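PDB 6UZI: dihydrolipoyl dehydrogenase from Elizabethkingia anophelis NUHP1, which probably catalyses the NAD(+)-dependent reoxidation of dihydrolipoyl groups carried on lysine residues of partner proteins, using one bound FAD per subunit. Local coordinates for residues S64-H67 and F68-K72; H451-T455 and Y456-I460. All coordinates share one frame; numbering follows the deposited sequence.

Contact 1: S64-H67 and F68-K72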
ATOM      1  N   SER A  64     -15.341  -6.393   3.665  1.00 37.41           N
ATOM      2  CA  SER A  64     -16.745  -6.025   3.763  1.00 42.81           C
ATOM      3  C   SER A  64     -17.061  -5.389   5.114  1.00 49.69           C
ATOM      4  O   SER A  64     -17.778  -4.384   5.174  1.00 54.78           O
ATOM      5  CB  SER A  64     -17.623  -7.250   3.514  1.00 45.35           C
ATOM      6  OG  SER A  64     -17.465  -7.719   2.187  1.00 47.79           O
ATOM      7  N   SER A  65     -16.532  -5.951   6.207  1.00 45.63           N
ATOM      8  CA  SER A  65     -16.850  -5.407   7.526  1.00 36.91           C
ATOM      9  C   SER A  65     -16.251  -4.023   7.718  1.00 39.87           C
ATOM     10  O   SER A  65     -16.834  -3.195   8.426  1.00 41.67           O
ATOM     11  CB  SER A  65     -16.359  -6.327   8.640  1.00 34.36           C
ATOM     12  OG  SER A  65     -14.959  -6.520   8.566  1.00 32.87           O
ATOM     13  N   GLU A  66     -15.082  -3.761   7.125  1.00 41.02           N
ATOM     14  CA  GLU A  66     -14.487  -2.434   7.245  1.00 37.57           C
ATOM     15  C   GLU A  66     -15.309  -1.399   6.488  1.00 43.59           C
ATOM     16  O   GLU A  66     -15.432  -0.253   6.934  1.00 46.22           O
ATOM     17  CB  GLU A  66     -13.041  -2.454   6.754  1.00 33.79           C
ATOM     18  CG  GLU A  66     -12.298  -1.130   6.911  1.00 34.21           C
ATOM     19  CD  GLU A  66     -12.199  -0.664   8.353  1.00 38.46           C
ATOM     20  OE1 GLU A  66     -12.126  -1.524   9.250  1.00 36.38           O
ATOM     21  OE2 GLU A  66     -12.163   0.563   8.591  1.00 46.35           O
ATOM     22  N   HIS A  67     -15.878  -1.777   5.337  1.00 44.32           N
ATOM     23  CA  HIS A  67     -16.829  -0.893   4.667  1.00 39.39           C
ATOM     24  C   HIS A  67     -17.993  -0.562   5.590  1.00 39.35           C
ATOM     25  O   HIS A  67     -18.382   0.603   5.724  1.00 43.28           O
ATOM     26  CB  HIS A  67     -17.345  -1.530   3.374  1.00 39.92           C
ATOM     27  CG  HIS A  67     -16.435  -1.359   2.194  1.00 42.46           C
ATOM     28  ND1 HIS A  67     -15.872  -0.146   1.852  1.00 51.09           N
ATOM     29  CD2 HIS A  67     -16.014  -2.243   1.258  1.00 39.78           C
ATOM     30  CE1 HIS A  67     -15.131  -0.294   0.768  1.00 34.48           C
ATOM     31  NE2 HIS A  67     -15.200  -1.555   0.387  1.00 48.04           N
ATOM     32  N   PHE A  68     -18.551  -1.587   6.246  1.00 32.13           N
ATOM     33  CA  PHE A  68     -19.645  -1.380   7.191  1.00 36.09           C
ATOM     34  C   PHE A  68     -19.222  -0.482   8.348  1.00 44.16           C
ATOM     35  O   PHE A  68     -20.009   0.348   8.821  1.00 43.33           O
ATOM     36  CB  PHE A  68     -20.145  -2.732   7.709  1.00 34.84           C
ATOM     37  CG  PHE A  68     -21.304  -2.626   8.667  1.00 39.21           C
ATOM     38  CD1 PHE A  68     -22.590  -2.401   8.206  1.00 42.90           C
ATOM     39  CD2 PHE A  68     -21.102  -2.752  10.035  1.00 47.74           C
ATOM     40  CE1 PHE A  68     -23.657  -2.298   9.090  1.00 41.11           C
ATOM     41  CE2 PHE A  68     -22.163  -2.650  10.921  1.00 43.37           C
ATOM     42  CZ  PHE A  68     -23.443  -2.428  10.444  1.00 35.57           C
ATOM     43  N   GLU A  69     -17.981  -0.638   8.824  1.00 47.45           N
ATOM     44  CA  GLU A  69     -17.486   0.206   9.908  1.00 43.15           C
ATOM     45  C   GLU A  69     -17.461   1.673   9.502  1.00 37.55           C
ATOM     46  O   GLU A  69     -17.863   2.550  10.276  1.00 38.79           O
ATOM     47  CB  GLU A  69     -16.089  -0.244  10.331  1.00 41.16           C
ATOM     48  CG  GLU A  69     -15.343   0.801  11.131  1.00 48.59           C
ATOM     49  CD  GLU A  69     -15.770   0.851  12.583  1.00 59.21           C
ATOM     50  OE1 GLU A  69     -16.264  -0.179  13.099  1.00 57.12           O
ATOM     51  OE2 GLU A  69     -15.617   1.928  13.201  1.00 61.51           O
ATOM     52  N   ASN A  70     -16.994   1.962   8.291  1.00 42.87           N
ATOM     53  CA  ASN A  70     -16.954   3.347   7.839  1.00 51.37           C
ATOM     54  C   ASN A  70     -18.358   3.924   7.746  1.00 56.48           C
ATOM     55  O   ASN A  70     -18.631   5.012   8.270  1.00 65.60           O
ATOM     56  CB  ASN A  70     -16.243   3.435   6.490  1.00 32.49           C
ATOM     57  CG  ASN A  70     -14.789   3.050   6.586  1.00 47.30           C
ATOM     58  OD1 ASN A  70     -14.099   3.417   7.538  1.00 41.96           O
ATOM     59  ND2 ASN A  70     -14.312   2.290   5.602  1.00 62.72           N
ATOM     60  N   ALA A  71     -19.272   3.185   7.110  1.00 50.73           N
ATOM     61  CA  ALA A  71     -20.636   3.670   6.927  1.00 47.04           C
ATOM     62  C   ALA A  71     -21.303   3.991   8.259  1.00 49.82           C
ATOM     63  O   ALA A  71     -22.047   4.974   8.368  1.00 51.15           O
ATOM     64  CB  ALA A  71     -21.451   2.634   6.153  1.00 46.34           C
ATOM     65  N   LYS A  72     -21.005   3.207   9.295  1.00 47.62           N
ATOM     66  CA  LYS A  72     -21.675   3.391  10.576  1.00 53.09           C
ATOM     67  C   LYS A  72     -21.080   4.539  11.382  1.00 51.14           C
ATOM     68  O   LYS A  72     -21.787   5.139  12.194  1.00 53.44           O
ATOM     69  CB  LYS A  72     -21.621   2.092  11.390  1.00 60.09           C
ATOM     70  CG  LYS A  72     -22.535   2.079  12.608  1.00 72.86           C
ATOM     71  CD  LYS A  72     -22.566   0.727  13.320  1.00 81.61           C
ATOM     72  CE  LYS A  72     -21.213   0.373  13.929  1.00 92.01           C
ATOM     73  NZ  LYS A  72     -21.288  -0.737  14.930  1.00 89.30           N
TER
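The carboxylate of Glu66 and the side-chain amide of Asn70, one helical turn apart, are the two flat groups that approach each other, their planes turned 73° from one another. Neither lies flat on the other: the two side chains cross obliquely, and OE2 of Glu66 comes within 3.6 Å of OD1 of Asn70. Glu66 reaches forward along the helix because its CG stands anti to the backbone N (chi1 -177°) and the chain then bends at chi2, while its other oxygen, OE1, has a long, weak ion pair with Arg203. On the Asn70 side, ND2 sits 3.1 Å from Glu66 O at a poor angle, and that carbonyl accepts a hydrogen bond from the backbone N of Asn70 (3.0 Å). Three further i to i+4 bonds run beside it, the straightest from Ala71 N to His67 O (3.1 Å, 170° at the hydrogen). The ring of His67 meets the ring of His78 of the second subunit, beside Asn70 of that subunit. Ser64 OG is hydrogen-bonded to the same His78, Ser65 OG to Leu61 O and Arg203. This is regular alpha-helical i to i+4 geometry, here near the C-terminal end of helix 55-73, which carries one face toward helix 192-203 and another into the dimer interface.

Contact 2: H451-T455 and Y456-I460. With ZN (zinc ion), chain F; FAD (flavin-adenine dinucleotide), chain M.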
ATOM      1  N   HIS A 451      10.324   9.391  -1.485  1.00 44.47           N
ATOM      2  CA  HIS A 451       9.054   8.750  -1.176  1.00 36.55           C
ATOM      3  C   HIS A 451       7.930   9.661  -1.647  1.00 37.77           C
ATOM      4  O   HIS A 451       7.894  10.842  -1.287  1.00 41.07           O
ATOM      5  CB  HIS A 451       8.897   8.476   0.326  1.00 31.74           C
ATOM      6  CG  HIS A 451       9.805   7.411   0.856  1.00 30.52           C
ATOM      7  ND1 HIS A 451      11.178   7.529   0.856  1.00 34.91           N
ATOM      8  CD2 HIS A 451       9.534   6.206   1.415  1.00 33.33           C
ATOM      9  CE1 HIS A 451      11.713   6.447   1.394  1.00 30.17           C
ATOM     10  NE2 HIS A 451      10.737   5.630   1.743  1.00 32.93           N
ATOM     11  N   ALA A 452       7.016   9.112  -2.438  1.00 41.00           N
ATOM     12  CA  ALA A 452       5.930   9.905  -2.995  1.00 43.71           C
ATOM     13  C   ALA A 452       5.152  10.610  -1.893  1.00 40.23           C
ATOM     14  O   ALA A 452       4.863  10.030  -0.843  1.00 41.15           O
ATOM     15  CB  ALA A 452       4.988   9.007  -3.804  1.00 34.47           C
ATOM     16  N   HIS A 453       4.800  11.867  -2.145  1.00 41.74           N
ATOM     17  CA  HIS A 453       4.048  12.689  -1.216  1.00 43.88           C
ATOM     18  C   HIS A 453       2.719  13.076  -1.848  1.00 49.27           C
ATOM     19  O   HIS A 453       2.703  13.569  -2.984  1.00 55.45           O
ATOM     20  CB  HIS A 453       4.838  13.951  -0.848  1.00 51.95           C
ATOM     21  CG  HIS A 453       4.119  14.871   0.089  1.00 65.10           C
ATOM     22  ND1 HIS A 453       4.386  14.915   1.440  1.00 68.47           N
ATOM     23  CD2 HIS A 453       3.157  15.799  -0.136  1.00 68.51           C
ATOM     24  CE1 HIS A 453       3.612  15.822   2.009  1.00 70.87           C
ATOM     25  NE2 HIS A 453       2.858  16.374   1.075  1.00 68.51           N
ATOM     26  N   PRO A 454       1.586  12.901  -1.147  1.00 45.34           N
ATOM     27  CA  PRO A 454       1.462  12.289   0.181  1.00 39.55           C
ATOM     28  C   PRO A 454       1.140  10.791   0.144  1.00 38.85           C
ATOM     29  O   PRO A 454       0.185  10.394  -0.517  1.00 42.24           O
ATOM     30  CB  PRO A 454       0.305  13.068   0.795  1.00 41.65           C
ATOM     31  CG  PRO A 454      -0.574  13.384  -0.380  1.00 39.86           C
ATOM     32  CD  PRO A 454       0.332  13.556  -1.567  1.00 39.47           C
ATOM     33  N   THR A 455       1.931   9.972   0.838  1.00 33.43           N
ATOM     34  CA  THR A 455       1.681   8.541   0.939  1.00 30.10           C
ATOM     35  C   THR A 455       1.948   8.086   2.360  1.00 36.69           C
ATOM     36  O   THR A 455       2.576   8.790   3.152  1.00 50.36           O
ATOM     37  CB  THR A 455       2.554   7.728  -0.017  1.00 34.13           C
ATOM     38  OG1 THR A 455       3.931   7.998   0.267  1.00 40.76           O
ATOM     39  CG2 THR A 455       2.238   8.065  -1.465  1.00 31.02           C
ATOM     40  N   TYR A 456       1.476   6.883   2.684  1.00 32.46           N
ATOM     41  CA  TYR A 456       1.755   6.330   4.004  1.00 31.78           C
ATOM     42  C   TYR A 456       3.215   5.921   4.136  1.00 39.35           C
ATOM     43  O   TYR A 456       3.751   5.900   5.250  1.00 34.94           O
ATOM     44  CB  TYR A 456       0.834   5.147   4.281  1.00 28.52           C
ATOM     45  CG  TYR A 456      -0.622   5.532   4.283  1.00 37.86           C
ATOM     46  CD1 TYR A 456      -1.479   5.091   3.275  1.00 30.13           C
ATOM     47  CD2 TYR A 456      -1.133   6.377   5.263  1.00 36.74           C
ATOM     48  CE1 TYR A 456      -2.810   5.458   3.262  1.00 27.47           C
ATOM     49  CE2 TYR A 456      -2.468   6.747   5.259  1.00 42.14           C
ATOM     50  CZ  TYR A 456      -3.301   6.285   4.256  1.00 38.84           C
ATOM     51  OH  TYR A 456      -4.625   6.655   4.246  1.00 39.74           O
ATOM     52  N   THR A 457       3.878   5.612   3.013  1.00 44.22           N
ATOM     53  CA  THR A 457       5.276   5.196   3.058  1.00 40.37           C
ATOM     54  C   THR A 457       6.210   6.318   3.495  1.00 35.83           C
ATOM     55  O   THR A 457       7.343   6.035   3.899  1.00 32.76           O
ATOM     56  CB  THR A 457       5.724   4.666   1.691  1.00 46.90           C
ATOM     57  OG1 THR A 457       5.494   5.657   0.683  1.00 45.31           O
ATOM     58  CG2 THR A 457       4.958   3.395   1.332  1.00 43.57           C
ATOM     59  N   GLU A 458       5.757   7.578   3.460  1.00 30.69           N
ATOM     60  CA  GLU A 458       6.599   8.661   3.962  1.00 31.94           C
ATOM     61  C   GLU A 458       6.920   8.462   5.431  1.00 35.85           C
ATOM     62  O   GLU A 458       7.947   8.951   5.914  1.00 34.87           O
ATOM     63  CB  GLU A 458       5.925  10.021   3.753  1.00 34.09           C
ATOM     64  CG  GLU A 458       5.655  10.381   2.311  1.00 43.10           C
ATOM     65  CD  GLU A 458       5.323  11.844   2.127  1.00 63.41           C
ATOM     66  OE1 GLU A 458       4.132  12.203   2.243  1.00 69.72           O
ATOM     67  OE2 GLU A 458       6.252  12.637   1.865  1.00 91.35           O
ATOM     68  N   ALA A 459       6.060   7.739   6.156  1.00 40.87           N
ATOM     69  CA  ALA A 459       6.361   7.424   7.545  1.00 39.88           C
ATOM     70  C   ALA A 459       7.587   6.537   7.653  1.00 41.04           C
ATOM     71  O   ALA A 459       8.359   6.660   8.612  1.00 47.84           O
ATOM     72  CB  ALA A 459       5.162   6.747   8.206  1.00 34.05           C
ATOM     73  N   ILE A 460       7.816   5.675   6.663  1.00 30.79           N
ATOM     74  CA  ILE A 460       9.042   4.885   6.656  1.00 34.75           C
ATOM     75  C   ILE A 460      10.249   5.797   6.483  1.00 39.74           C
ATOM     76  O   ILE A 460      11.232   5.704   7.231  1.00 31.09           O
ATOM     77  CB  ILE A 460       8.987   3.812   5.559  1.00 32.94           C
ATOM     78  CG1 ILE A 460       7.727   2.970   5.702  1.00 34.92           C
ATOM     79  CG2 ILE A 460      10.201   2.922   5.650  1.00 25.99           C
ATOM     80  CD1 ILE A 460       7.507   2.047   4.534  1.00 33.86           C
TER
HETATM   81 ZN    ZN F 502       6.291  14.683   2.605  1.00 95.33          ZN
HETATM   82  PA  FAD M 501       4.441  25.860  -3.709  1.00 52.13           P
HETATM   83  O1A FAD M 501       3.853  24.851  -2.799  1.00 57.28           O
HETATM   84  O2A FAD M 501       3.776  25.846  -5.089  1.00 44.98           O
HETATM   85  O5B FAD M 501       4.156  27.320  -3.093  1.00 63.81           O
HETATM   86  C5B FAD M 501       5.210  28.035  -2.424  1.00 60.38           C
HETATM   87  C4B FAD M 501       4.588  29.230  -1.745  1.00 57.19           C
HETATM   88  O4B FAD M 501       5.363  30.403  -2.042  1.00 70.04           O
HETATM   89  C3B FAD M 501       3.138  29.562  -2.147  1.00 55.30           C
HETATM   90  O3B FAD M 501       2.229  29.332  -1.078  1.00 49.06           O
HETATM   91  C2B FAD M 501       3.181  31.052  -2.538  1.00 65.45           C
HETATM   92  O2B FAD M 501       2.108  31.792  -1.963  1.00 61.86           O
HETATM   93  C1B FAD M 501       4.505  31.512  -1.935  1.00 76.06           C
HETATM   94  N9A FAD M 501       5.133  32.644  -2.610  1.00 81.80           N
HETATM   95  C8A FAD M 501       5.411  32.761  -3.944  1.00 79.13           C
HETATM   96  N7A FAD M 501       6.086  33.843  -4.258  1.00 81.54           N
HETATM   97  C5A FAD M 501       6.260  34.480  -3.043  1.00 81.52           C
HETATM   98  C6A FAD M 501       6.921  35.675  -2.681  1.00 78.36           C
HETATM   99  N6A FAD M 501       7.545  36.473  -3.552  1.00 74.64           N
HETATM  100  N1A FAD M 501       6.926  36.019  -1.376  1.00 80.23           N
HETATM  101  C2A FAD M 501       6.312  35.222  -0.497  1.00 78.78           C
HETATM  102  N3A FAD M 501       5.660  34.077  -0.716  1.00 79.38           N
HETATM  103  C4A FAD M 501       5.673  33.761  -2.013  1.00 81.78           C
HETATM  104  N1  FAD M 501       2.117  17.068  -6.160  1.00 58.42           N
HETATM  105  C2  FAD M 501       2.415  15.852  -5.635  1.00 51.39           C
HETATM  106  O2  FAD M 501       3.585  15.507  -5.453  1.00 42.46           O
HETATM  107  N3  FAD M 501       1.391  14.989  -5.271  1.00 56.88           N
HETATM  108  C4  FAD M 501       0.036  15.242  -5.388  1.00 59.92           C
HETATM  109  O4  FAD M 501      -0.784  14.403  -5.024  1.00 54.84           O
HETATM  110  C4X FAD M 501      -0.267  16.548  -5.949  1.00 61.65           C
HETATM  111  N5  FAD M 501      -1.517  16.892  -6.076  1.00 62.28           N
HETATM  112  C5X FAD M 501      -1.793  18.163  -6.564  1.00 58.75           C
HETATM  113  C6  FAD M 501      -3.122  18.569  -6.678  1.00 58.06           C
HETATM  114  C7  FAD M 501      -3.447  19.848  -7.115  1.00 49.61           C
HETATM  115  C7M FAD M 501      -4.893  20.245  -7.237  1.00 41.92           C
HETATM  116  C8  FAD M 501      -2.421  20.750  -7.444  1.00 55.84           C
HETATM  117  C8M FAD M 501      -2.736  22.165  -7.853  1.00 57.66           C
HETATM  118  C9  FAD M 501      -1.095  20.341  -7.353  1.00 50.17           C
HETATM  119  C9A FAD M 501      -0.774  19.060  -6.916  1.00 55.91           C
HETATM  120  N10 FAD M 501       0.556  18.635  -6.781  1.00 54.67           N
HETATM  121  C10 FAD M 501       0.843  17.389  -6.298  1.00 57.57           C
HETATM  122  C1' FAD M 501       1.647  19.591  -6.986  1.00 44.39           C
HETATM  123  C2' FAD M 501       2.187  20.156  -5.680  1.00 36.33           C
HETATM  124  O2' FAD M 501       1.247  21.057  -5.097  1.00 40.47           O
HETATM  125  C3' FAD M 501       3.513  20.872  -5.934  1.00 44.02           C
HETATM  126  O3' FAD M 501       4.348  20.024  -6.715  1.00 51.39           O
HETATM  127  C4' FAD M 501       4.230  21.249  -4.640  1.00 45.06           C
HETATM  128  O4' FAD M 501       3.345  22.072  -3.877  1.00 36.96           O
HETATM  129  C5' FAD M 501       5.528  21.990  -4.873  1.00 41.87           C
HETATM  130  O5' FAD M 501       5.480  23.130  -3.996  1.00 53.25           O
HETATM  131  P   FAD M 501       6.744  24.114  -3.848  1.00 50.59           P
HETATM  132  O1P FAD M 501       7.468  24.126  -2.558  1.00 40.95           O
HETATM  133  O2P FAD M 501       7.672  23.927  -5.022  1.00 44.14           O
HETATM  134  O3P FAD M 501       5.946  25.476  -4.061  1.00 56.61           O
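A zinc ion joins His453 to Glu458 across the turn, bound by ND1 of the histidine and OE2 of the glutamate, each at 2.2 Å. The ring and carboxylate planes stand nearly perpendicular, at 87°, with OE2 at the edge of the imidazole and in its plane. Glu333 of the second subunit supplies another ligand, which makes the metal site intermolecular. Glu458 reaches back toward the loop with its chain extended beyond CG (chi2 -165°), and its second oxygen, OE1, takes a weak bond from Thr455 N at 3.4 Å. CB of Pro454 lies over one face of the His453 ring, offset toward the rim. The cis peptide before Pro454 belongs to the His-Pro loop of this flavoenzyme family, in which His453 is the predicted proton acceptor; the backbone O of His453 accepts a hydrogen bond from N3 of the FAD held mainly by the second subunit (3.0 Å). A type I turn from Thr455 to Glu458 then leads into helix 458-469. The hydroxyl oxygens OG1 of Thr455 and OG1 of Thr457 lie 2.8 Å apart. Beyond them, CD2 of His451 approaches Thr457 O at 3.3 Å, while its NE2 is hydrogen-bonded to Glu432.

Proceeding from the N terminus, the chain first forms contact 1, which joins successive turns of helix 55-73 and closes no loop. The helix begins at Cys55, which forms a disulfide, predicted to be redox-active, with Cys50. Almost 400 residues later contact 2, in the dimerisation domain, lies in the loop between helix 443-447 and helix 458-469 and closes its end, at the turn that leads into the second helix. The two are in series, neither nested nor crossing, with centres about 25 Å apart. What they share is the second subunit: contact 1 meets the partner's helix 55-73 and residues that follow it, including His78 and Ile80, whereas contact 2 places Pro454 against Cys55 of that subunit.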